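Local atomic coordinates of esterase (Staphylococcus aureus subsp. aureus USA300_TCH1516, PDB entry 3D7R), a protein that is a putative esterase of the alpha/beta hydrolase fold that probably hydrolyses ester bonds. Residues P113-L118 and M169-G174. Residues are numbered along the deposited sequence; the frame is centred on the assembly and turned at random.
Sequences PFHWRL and MGDGSG
At a strand-turn-helix that probably corresponds to the nucleophile elbow of alpha/beta hydrolases, D171 reaches out from the end of strand 166-171 to meet H115 on the first turn of helix 113-126. It illustrates how a single pair of buried polar side chains can join a helix to a strand end: the CA atoms of H115 and D171 are 9.5 Å apart, and imidazole and carboxylate approach from opposite directions to fill the gap. H115 NE2 donates to D171 OD2 at 2.9 Å, and the N-H...O angle of 170° makes the bond nearly straight. The oxygen lies in the plane of the ring, at its edge, and the donor comes in on the syn side of the carboxylate, moderately out of its plane. The two flat groups are twisted 54° apart, and D171 OD1 sits 3.3 Å from H115 NE2 and 3.6 Å from its CD2. With CG anti to its carbonyl carbon (chi1 -82°), H115 extends its ring from the helix towards the strand; across the ring, ND1 accepts a hydrogen bond from the backbone N-H of S112, which together with the NE2 bond holds the ring's orientation. Past D171 the chain turns sharply through G172, whose positive phi suits the tight bend of an elbow, and enters helix 173-187. In esterases with a GDSAG-type signature a serine usually follows this aspartate; here glycine takes that place and S173 comes next, so the identity of a nucleophile cannot be inferred from the motif alone. D171 OD1 takes hydrogen bonds from Y101 OH and G104 N, tying the carboxylate to strand 98-102 and the loop after it, while D298 OD1, of like charge, lies close to D171 OD2.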
ATOM      1  N   PRO A 113      -5.807 -12.955   0.163  1.00 10.20           N
ATOM      2  CA  PRO A 113      -5.820 -13.735  -1.075  1.00  9.97           C
ATOM      3  C   PRO A 113      -6.170 -12.873  -2.293  1.00 10.37           C
ATOM      4  O   PRO A 113      -5.745 -13.196  -3.411  1.00 10.48           O
ATOM      5  CB  PRO A 113      -6.915 -14.786  -0.827  1.00 10.66           C
ATOM      6  CG  PRO A 113      -7.709 -14.260   0.315  1.00 11.69           C
ATOM      7  CD  PRO A 113      -6.765 -13.480   1.155  1.00 10.24           C
ATOM      8  N   PHE A 114      -6.924 -11.791  -2.073  1.00  9.38           N
ATOM      9  CA  PHE A 114      -7.270 -10.823  -3.115  1.00  9.84           C
ATOM     10  C   PHE A 114      -6.064  -9.961  -3.505  1.00  9.35           C
ATOM     11  O   PHE A 114      -6.014  -9.424  -4.625  1.00  9.10           O
ATOM     12  CB  PHE A 114      -8.420  -9.905  -2.647  1.00 10.23           C
ATOM     13  CG  PHE A 114      -9.795 -10.532  -2.729  1.00 14.56           C
ATOM     14  CD1 PHE A 114      -9.971 -11.920  -2.693  1.00 19.23           C
ATOM     15  CD2 PHE A 114     -10.923  -9.734  -2.841  1.00 17.27           C
ATOM     16  CE1 PHE A 114     -11.261 -12.497  -2.781  1.00 20.86           C
ATOM     17  CE2 PHE A 114     -12.210 -10.304  -2.908  1.00 18.93           C
ATOM     18  CZ  PHE A 114     -12.369 -11.687  -2.883  1.00 20.58           C
ATOM     19  N   HIS A 115      -5.110  -9.797  -2.583  1.00  8.43           N
ATOM     20  CA  HIS A 115      -3.841  -9.150  -2.921  1.00  8.66           C
ATOM     21  C   HIS A 115      -3.058 -10.037  -3.882  1.00  8.45           C
ATOM     22  O   HIS A 115      -2.473  -9.548  -4.838  1.00  8.45           O
ATOM     23  CB  HIS A 115      -2.976  -8.879  -1.684  1.00  8.52           C
ATOM     24  CG  HIS A 115      -3.342  -7.640  -0.918  1.00  9.27           C
ATOM     25  ND1 HIS A 115      -3.616  -7.657   0.435  1.00 11.69           N
ATOM     26  CD2 HIS A 115      -3.434  -6.345  -1.303  1.00 10.84           C
ATOM     27  CE1 HIS A 115      -3.895  -6.430   0.843  1.00 12.39           C
ATOM     28  NE2 HIS A 115      -3.782  -5.613  -0.192  1.00 10.78           N
ATOM     29  N   TRP A 116      -3.037 -11.342  -3.620  1.00  8.25           N
ATOM     30  CA  TRP A 116      -2.364 -12.269  -4.525  1.00  8.90           C
ATOM     31  C   TRP A 116      -2.929 -12.125  -5.927  1.00  9.37           C
ATOM     32  O   TRP A 116      -2.192 -12.023  -6.916  1.00  8.80           O
ATOM     33  CB  TRP A 116      -2.520 -13.700  -4.010  1.00  8.93           C
ATOM     34  CG  TRP A 116      -1.504 -13.980  -2.946  1.00  8.51           C
ATOM     35  CD1 TRP A 116      -1.548 -13.598  -1.624  1.00  9.03           C
ATOM     36  CD2 TRP A 116      -0.258 -14.649  -3.129  1.00  8.59           C
ATOM     37  NE1 TRP A 116      -0.410 -14.025  -0.979  1.00  9.12           N
ATOM     38  CE2 TRP A 116       0.404 -14.655  -1.882  1.00  7.19           C
ATOM     39  CE3 TRP A 116       0.359 -15.252  -4.221  1.00  9.36           C
ATOM     40  CZ2 TRP A 116       1.652 -15.252  -1.705  1.00  9.48           C
ATOM     41  CZ3 TRP A 116       1.610 -15.821  -4.047  1.00 10.56           C
ATOM     42  CH2 TRP A 116       2.240 -15.821  -2.798  1.00  8.82           C
ATOM     43  N   ARG A 117      -4.251 -12.064  -5.994  1.00  9.92           N
ATOM     44  CA  ARG A 117      -4.941 -12.002  -7.273  1.00 11.87           C
ATOM     45  C   ARG A 117      -4.685 -10.668  -7.995  1.00 11.37           C
ATOM     46  O   ARG A 117      -4.438 -10.653  -9.203  1.00 11.31           O
ATOM     47  CB  ARG A 117      -6.421 -12.257  -7.040  1.00 11.82           C
ATOM     48  CG  ARG A 117      -7.234 -12.315  -8.277  1.00 16.59           C
ATOM     49  CD  ARG A 117      -8.578 -12.887  -7.942  1.00 18.08           C
ATOM     50  NE  ARG A 117      -9.368 -12.874  -9.144  1.00 24.31           N
ATOM     51  CZ  ARG A 117     -10.687 -12.988  -9.179  1.00 25.19           C
ATOM     52  NH1 ARG A 117     -11.376 -13.127  -8.038  1.00 24.61           N
ATOM     53  NH2 ARG A 117     -11.298 -12.948 -10.360  1.00 24.25           N
ATOM     54  N   LEU A 118      -4.721  -9.562  -7.251  1.00 11.14           N
ATOM     55  CA  LEU A 118      -4.433  -8.241  -7.812  1.00 11.08           C
ATOM     56  C   LEU A 118      -3.016  -8.172  -8.396  1.00 11.05           C
ATOM     57  O   LEU A 118      -2.815  -7.663  -9.488  1.00 10.84           O
ATOM     58  CB  LEU A 118      -4.605  -7.148  -6.739  1.00 10.82           C
ATOM     59  CG  LEU A 118      -4.178  -5.706  -7.096  1.00 12.61           C
ATOM     60  CD1 LEU A 118      -4.917  -5.171  -8.358  1.00 12.36           C
ATOM     61  CD2 LEU A 118      -4.372  -4.739  -5.905  1.00 11.00           C
HETATM   62  N   MSE A 169       4.964   0.804  -5.454  1.00  7.64           N
HETATM   63  CA  MSE A 169       3.509   0.803  -5.434  1.00  8.04           C
HETATM   64  C   MSE A 169       3.030   0.238  -4.095  1.00  7.80           C
HETATM   65  O   MSE A 169       3.688  -0.613  -3.513  1.00  7.82           O
HETATM   66  CB  MSE A 169       3.004  -0.097  -6.564  1.00  8.11           C
HETATM   67  CG  MSE A 169       1.499  -0.148  -6.719  1.00 10.85           C
HETATM   68 SE   MSE A 169       0.989  -1.197  -8.303  0.75 15.61          SE
HETATM   69  CE  MSE A 169       2.027  -0.263  -9.658  1.00 12.35           C
ATOM     70  N   GLY A 170       1.891   0.713  -3.608  1.00  8.03           N
ATOM     71  CA  GLY A 170       1.307   0.161  -2.381  1.00  7.94           C
ATOM     72  C   GLY A 170      -0.146   0.562  -2.254  1.00  8.29           C
ATOM     73  O   GLY A 170      -0.561   1.564  -2.845  1.00  7.89           O
ATOM     74  N   ASP A 171      -0.896  -0.184  -1.447  1.00  7.62           N
ATOM     75  CA  ASP A 171      -2.322   0.071  -1.278  1.00  8.59           C
ATOM     76  C   ASP A 171      -2.636   0.203   0.202  1.00  8.35           C
ATOM     77  O   ASP A 171      -2.010  -0.471   1.020  1.00  7.80           O
ATOM     78  CB  ASP A 171      -3.173  -1.057  -1.904  1.00  8.48           C
ATOM     79  CG  ASP A 171      -3.085  -2.381  -1.117  1.00  9.69           C
ATOM     80  OD1 ASP A 171      -2.044  -3.056  -1.198  1.00  7.88           O
ATOM     81  OD2 ASP A 171      -4.072  -2.750  -0.429  1.00 12.56           O
ATOM     82  N   GLY A 172      -3.606   1.054   0.541  1.00  8.14           N
ATOM     83  CA  GLY A 172      -4.016   1.228   1.940  1.00  8.27           C
ATOM     84  C   GLY A 172      -2.894   1.790   2.803  1.00  8.89           C
ATOM     85  O   GLY A 172      -2.187   2.740   2.414  1.00  8.39           O
ATOM     86  N   SER A 173      -2.703   1.189   3.964  1.00  8.83           N
ATOM     87  CA  SER A 173      -1.554   1.506   4.795  1.00  9.12           C
ATOM     88  C   SER A 173      -0.260   1.277   4.019  1.00  9.24           C
ATOM     89  O   SER A 173       0.739   1.927   4.285  1.00 10.30           O
ATOM     90  CB  SER A 173      -1.567   0.645   6.054  1.00  9.33           C
ATOM     91  OG  SER A 173      -1.386  -0.724   5.727  1.00  9.38           O
ATOM     92  N   GLY A 174      -0.292   0.368   3.048  1.00  9.20           N
ATOM     93  CA  GLY A 174       0.857   0.094   2.168  1.00  8.45           C
ATOM     94  C   GLY A 174       1.176   1.269   1.246  1.00  8.43           C
ATOM     95  O   GLY A 174       2.349   1.508   0.886  1.00  7.90           O
TER